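Local coordinates for hypothetical protein TT1465 (Thermus thermophilus, PDB 1WEK) that is of unknown function but belongs to the SLOG clan, with a Rossmann-like fold built on a parallel beta sheet, at residues R162-W173 with L196-V206. Numbering follows the deposited sequence.
Sequences RFPVFLLDRGYW and LFRLTDEPEEV
Leu-167 pairs with the neighbouring strand through both of its backbone polar atoms: its N donates to Arg-198 O at 2.8 Å, and its O accepts from Thr-200 N at 2.9 Å in a nearly straight bond (173°). Arg-198 N to Val-165 O and Asp-169 N to Thr-200 O extend this parallel pairing at its two ends. Past the strands, Asp-201 OD1 accepts from Arg-170 N at 2.8 Å, met on its syn side but tilted out of the carboxylate plane, and also takes a water that bridges to Gly-171 N. Asp-169 in turn caps the same helix start through its OD1 and Tyr-172 N, 3.1 Å apart.

On the face bearing Phe-166 and Leu-168, Thr-200 OG1 accepts from Glu-202 N in an ST turn and donates to Glu-205 OE1 at 2.6 Å. Glu-205 OE2 also forms a long salt bridge with Arg-198 NH2. The Arg-198 side chain runs alongside Phe-166, whose CE2 lies over one face of the guanidinium, the two planes 52° apart. Val-206 covers a face of the Phe-166 ring, its CG1 4.2 Å from the centroid in a CH-pi contact. With OG1 anti to the backbone N (chi1 -173°), Thr-200 turns CG2 onto Leu-168 CD2, 3.6 Å away. On the other side of the sheet, Leu-167 CD1 packs against Phe-197 CD1 at 4.1 Å.

This is the parallel pairing of a right-handed beta-alpha-beta unit at one edge of the chain's sheet, with strand 132-137 flanking 165-168. Two aspartates accepting amides at the start of helix 170-185 would probably be stabilised by its dipole, offsetting their mutual proximity.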
loop_
_atom_site.group_PDB
_atom_site.type_symbol
_atom_site.label_atom_id
_atom_site.label_comp_id
_atom_site.label_asym_id
_atom_site.label_seq_id
_atom_site.Cartn_x
_atom_site.Cartn_y
_atom_site.Cartn_z
ATOM N N ARG A 162 -24.579 10.273 -17.619
ATOM C CA ARG A 162 -25.126 9.948 -18.931
ATOM C C ARG A 162 -24.571 10.795 -20.087
ATOM O O ARG A 162 -25.325 11.490 -20.776
ATOM C CB ARG A 162 -26.658 10.066 -18.888
ATOM C CG ARG A 162 -27.397 9.012 -19.708
ATOM C CD ARG A 162 -27.857 7.795 -18.861
ATOM N NE ARG A 162 -29.046 8.088 -18.059
ATOM C CZ ARG A 162 -29.835 7.176 -17.487
ATOM N NH1 ARG A 162 -29.592 5.881 -17.607
ATOM N NH2 ARG A 162 -30.894 7.566 -16.791
ATOM N N PHE A 163 -23.263 10.735 -20.315
ATOM C CA PHE A 163 -22.680 11.501 -21.405
ATOM C C PHE A 163 -23.163 10.951 -22.740
ATOM O O PHE A 163 -23.650 9.834 -22.808
ATOM C CB PHE A 163 -21.158 11.458 -21.333
ATOM C CG PHE A 163 -20.597 12.104 -20.099
ATOM C CD1 PHE A 163 -20.265 11.337 -18.986
ATOM C CD2 PHE A 163 -20.399 13.481 -20.049
ATOM C CE1 PHE A 163 -19.737 11.932 -17.832
ATOM C CE2 PHE A 163 -19.873 14.086 -18.905
ATOM C CZ PHE A 163 -19.541 13.306 -17.794
ATOM N N PRO A 164 -23.036 11.730 -23.824
ATOM C CA PRO A 164 -23.489 11.256 -25.135
ATOM C C PRO A 164 -22.777 10.000 -25.662
ATOM O O PRO A 164 -21.567 9.840 -25.504
ATOM C CB PRO A 164 -23.239 12.456 -26.053
ATOM C CG PRO A 164 -23.129 13.621 -25.130
ATOM C CD PRO A 164 -22.450 13.077 -23.923
ATOM N N VAL A 165 -23.549 9.109 -26.279
ATOM C CA VAL A 165 -22.997 7.899 -26.893
ATOM C C VAL A 165 -23.473 7.878 -28.346
ATOM O O VAL A 165 -24.671 7.956 -28.622
ATOM C CB VAL A 165 -23.472 6.610 -26.209
ATOM C CG1 VAL A 165 -23.017 5.410 -27.032
ATOM C CG2 VAL A 165 -22.913 6.513 -24.795
ATOM N N PHE A 166 -22.533 7.803 -29.281
ATOM C CA PHE A 166 -22.892 7.767 -30.687
ATOM C C PHE A 166 -22.343 6.539 -31.406
ATOM O O PHE A 166 -21.278 6.038 -31.065
ATOM C CB PHE A 166 -22.363 9.015 -31.399
ATOM C CG PHE A 166 -22.983 10.289 -30.930
ATOM C CD1 PHE A 166 -22.458 10.972 -29.845
ATOM C CD2 PHE A 166 -24.093 10.811 -31.580
ATOM C CE1 PHE A 166 -23.028 12.158 -29.419
ATOM C CE2 PHE A 166 -24.669 11.990 -31.161
ATOM C CZ PHE A 166 -24.134 12.663 -30.080
ATOM N N LEU A 167 -23.086 6.059 -32.400
ATOM C CA LEU A 167 -22.650 4.932 -33.215
ATOM C C LEU A 167 -22.627 5.487 -34.624
ATOM O O LEU A 167 -23.663 5.883 -35.155
ATOM C CB LEU A 167 -23.642 3.773 -33.170
ATOM C CG LEU A 167 -24.137 3.242 -31.826
ATOM C CD1 LEU A 167 -24.746 1.886 -32.068
ATOM C CD2 LEU A 167 -22.991 3.129 -30.807
ATOM N N LEU A 168 -21.447 5.544 -35.221
ATOM C CA LEU A 168 -21.329 6.051 -36.572
ATOM C C LEU A 168 -21.458 4.951 -37.603
ATOM O O LEU A 168 -20.854 3.880 -37.469
ATOM C CB LEU A 168 -19.997 6.785 -36.758
ATOM C CG LEU A 168 -20.037 8.267 -36.386
ATOM C CD1 LEU A 168 -18.632 8.865 -36.448
ATOM C CD2 LEU A 168 -20.987 8.985 -37.348
ATOM N N ASP A 169 -22.246 5.244 -38.636
ATOM C CA ASP A 169 -22.516 4.350 -39.761
ATOM C C ASP A 169 -23.698 3.424 -39.467
ATOM O O ASP A 169 -23.523 2.283 -39.043
ATOM C CB ASP A 169 -21.280 3.525 -40.123
ATOM C CG ASP A 169 -21.479 2.734 -41.399
ATOM O OD1 ASP A 169 -22.628 2.264 -41.628
ATOM O OD2 ASP A 169 -20.499 2.577 -42.170
ATOM N N ARG A 170 -24.897 3.934 -39.725
ATOM C CA ARG A 170 -26.160 3.230 -39.492
ATOM C C ARG A 170 -26.263 1.805 -40.009
ATOM O O ARG A 170 -26.637 0.902 -39.267
ATOM C CB ARG A 170 -27.315 4.028 -40.098
ATOM C CG ARG A 170 -27.486 5.433 -39.549
ATOM C CD ARG A 170 -28.792 6.026 -40.068
ATOM N NE ARG A 170 -29.641 6.480 -38.974
ATOM C CZ ARG A 170 -29.603 7.703 -38.458
ATOM N NH1 ARG A 170 -28.756 8.612 -38.946
ATOM N NH2 ARG A 170 -30.394 8.010 -37.441
ATOM N N GLY A 171 -25.962 1.622 -41.292
ATOM C CA GLY A 171 -26.046 0.309 -41.902
ATOM C C GLY A 171 -25.144 -0.726 -41.264
ATOM O O GLY A 171 -25.428 -1.922 -41.300
ATOM N N TYR A 172 -24.051 -0.273 -40.668
ATOM C CA TYR A 172 -23.113 -1.187 -40.040
ATOM C C TYR A 172 -23.647 -1.739 -38.715
ATOM O O TYR A 172 -23.513 -2.930 -38.429
ATOM C CB TYR A 172 -21.780 -0.484 -39.800
ATOM C CG TYR A 172 -20.659 -1.424 -39.436
ATOM C CD1 TYR A 172 -19.838 -1.966 -40.416
ATOM C CD2 TYR A 172 -20.424 -1.778 -38.106
ATOM C CE1 TYR A 172 -18.802 -2.834 -40.081
ATOM C CE2 TYR A 172 -19.399 -2.642 -37.762
ATOM C CZ TYR A 172 -18.586 -3.164 -38.752
ATOM O OH TYR A 172 -17.538 -3.986 -38.408
ATOM N N TRP A 173 -24.261 -0.875 -37.915
ATOM C CA TRP A 173 -24.796 -1.267 -36.614
ATOM C C TRP A 173 -26.206 -1.850 -36.639
ATOM O O TRP A 173 -26.681 -2.404 -35.639
ATOM C CB TRP A 173 -24.787 -0.053 -35.694
ATOM C CG TRP A 173 -23.432 0.462 -35.464
ATOM C CD1 TRP A 173 -22.802 1.472 -36.139
ATOM C CD2 TRP A 173 -22.486 -0.046 -34.523
ATOM N NE1 TRP A 173 -21.520 1.623 -35.671
ATOM C CE2 TRP A 173 -21.299 0.703 -34.679
ATOM C CE3 TRP A 173 -22.525 -1.067 -33.562
ATOM C CZ2 TRP A 173 -20.161 0.465 -33.910
ATOM C CZ3 TRP A 173 -21.399 -1.305 -32.798
ATOM C CH2 TRP A 173 -20.227 -0.540 -32.976
ATOM N N LEU A 196 -30.123 5.474 -24.897
ATOM C CA LEU A 196 -28.829 5.754 -24.277
ATOM C C LEU A 196 -27.806 6.075 -25.370
ATOM O O LEU A 196 -26.786 6.712 -25.114
ATOM C CB LEU A 196 -28.338 4.543 -23.471
ATOM C CG LEU A 196 -28.584 4.358 -21.961
ATOM C CD1 LEU A 196 -29.414 5.498 -21.366
ATOM C CD2 LEU A 196 -29.250 3.009 -21.739
ATOM N N PHE A 197 -28.075 5.634 -26.592
ATOM C CA PHE A 197 -27.160 5.904 -27.694
ATOM C C PHE A 197 -27.886 6.477 -28.904
ATOM O O PHE A 197 -29.103 6.333 -29.037
ATOM C CB PHE A 197 -26.426 4.622 -28.095
ATOM C CG PHE A 197 -27.336 3.522 -28.570
ATOM C CD1 PHE A 197 -27.817 3.512 -29.879
ATOM C CD2 PHE A 197 -27.730 2.504 -27.702
ATOM C CE1 PHE A 197 -28.667 2.511 -30.316
ATOM C CE2 PHE A 197 -28.589 1.490 -28.129
ATOM C CZ PHE A 197 -29.058 1.492 -29.434
ATOM N N ARG A 198 -27.125 7.126 -29.783
ATOM C CA ARG A 198 -27.669 7.723 -30.990
ATOM C C ARG A 198 -26.935 7.150 -32.188
ATOM O O ARG A 198 -25.708 7.085 -32.203
ATOM C CB ARG A 198 -27.500 9.245 -30.957
ATOM C CG ARG A 198 -28.393 9.941 -29.938
ATOM C CD ARG A 198 -28.135 11.444 -29.850
ATOM N NE ARG A 198 -28.277 12.139 -31.131
ATOM C CZ ARG A 198 -28.120 13.455 -31.283
ATOM N NH1 ARG A 198 -27.823 14.210 -30.230
ATOM N NH2 ARG A 198 -28.234 14.016 -32.486
ATOM N N LEU A 199 -27.692 6.742 -33.199
ATOM C CA LEU A 199 -27.107 6.168 -34.397
ATOM C C LEU A 199 -27.051 7.252 -35.469
ATOM O O LEU A 199 -28.048 7.907 -35.739
ATOM C CB LEU A 199 -27.967 4.981 -34.843
ATOM C CG LEU A 199 -27.328 3.851 -35.649
ATOM C CD1 LEU A 199 -25.881 3.688 -35.292
ATOM C CD2 LEU A 199 -28.081 2.572 -35.368
ATOM N N THR A 200 -25.890 7.464 -36.071
ATOM C CA THR A 200 -25.787 8.507 -37.091
ATOM C C THR A 200 -24.730 8.238 -38.147
ATOM O O THR A 200 -23.780 7.489 -37.914
ATOM C CB THR A 200 -25.491 9.884 -36.459
ATOM O OG1 THR A 200 -25.562 10.895 -37.470
ATOM C CG2 THR A 200 -24.086 9.916 -35.853
ATOM N N ASP A 201 -24.907 8.856 -39.314
ATOM C CA ASP A 201 -23.965 8.719 -40.426
ATOM C C ASP A 201 -23.072 9.953 -40.562
ATOM O O ASP A 201 -22.077 9.929 -41.297
ATOM C CB ASP A 201 -24.708 8.529 -41.756
ATOM C CG ASP A 201 -25.190 7.103 -41.971
ATOM O OD1 ASP A 201 -24.591 6.171 -41.413
ATOM O OD2 ASP A 201 -26.159 6.911 -42.721
ATOM N N GLU A 202 -23.417 11.021 -39.846
ATOM C CA GLU A 202 -22.683 12.281 -39.948
ATOM C C GLU A 202 -21.753 12.639 -38.790
ATOM O O GLU A 202 -22.190 12.840 -37.662
ATOM C CB GLU A 202 -23.696 13.404 -40.154
ATOM C CG GLU A 202 -24.747 13.062 -41.205
ATOM C CD GLU A 202 -26.050 13.819 -40.999
ATOM O OE1 GLU A 202 -26.972 13.661 -41.833
ATOM O OE2 GLU A 202 -26.152 14.564 -40.000
ATOM N N PRO A 203 -20.446 12.724 -39.063
ATOM C CA PRO A 203 -19.511 13.071 -37.994
ATOM C C PRO A 203 -19.847 14.446 -37.424
ATOM O O PRO A 203 -19.649 14.697 -36.236
ATOM C CB PRO A 203 -18.159 13.058 -38.704
ATOM C CG PRO A 203 -18.352 12.008 -39.763
ATOM C CD PRO A 203 -19.727 12.335 -40.290
ATOM N N GLU A 204 -20.359 15.328 -38.285
ATOM C CA GLU A 204 -20.706 16.689 -37.891
ATOM C C GLU A 204 -21.769 16.706 -36.813
ATOM O O GLU A 204 -21.762 17.571 -35.935
ATOM C CB GLU A 204 -21.214 17.494 -39.092
ATOM C CG GLU A 204 -22.487 16.936 -39.724
ATOM C CD GLU A 204 -22.223 16.127 -40.979
ATOM O OE1 GLU A 204 -21.229 15.356 -41.018
ATOM O OE2 GLU A 204 -23.026 16.257 -41.929
ATOM N N GLU A 205 -22.689 15.750 -36.879
ATOM C CA GLU A 205 -23.758 15.680 -35.898
ATOM C C GLU A 205 -23.192 15.293 -34.546
ATOM O O GLU A 205 -23.650 15.777 -33.506
ATOM C CB GLU A 205 -24.825 14.678 -36.348
ATOM C CG GLU A 205 -25.983 14.530 -35.380
ATOM C CD GLU A 205 -27.213 13.940 -36.039
ATOM O OE1 GLU A 205 -27.117 12.824 -36.596
ATOM O OE2 GLU A 205 -28.277 14.601 -36.005
ATOM N N VAL A 206 -22.186 14.424 -34.560
ATOM C CA VAL A 206 -21.543 14.001 -33.320
ATOM C C VAL A 206 -20.797 15.165 -32.685
ATOM O O VAL A 206 -20.974 15.452 -31.498
ATOM C CB VAL A 206 -20.534 12.843 -33.558
ATOM C CG1 VAL A 206 -19.833 12.481 -32.247
ATOM C CG2 VAL A 206 -21.267 11.618 -34.101
HETATM O O HOH W 1 -26.261 8.692 -23.136
HETATM O O HOH W 2 -28.361 11.834 -38.667
HETATM O O HOH W 3 -25.431 3.912 -42.994
#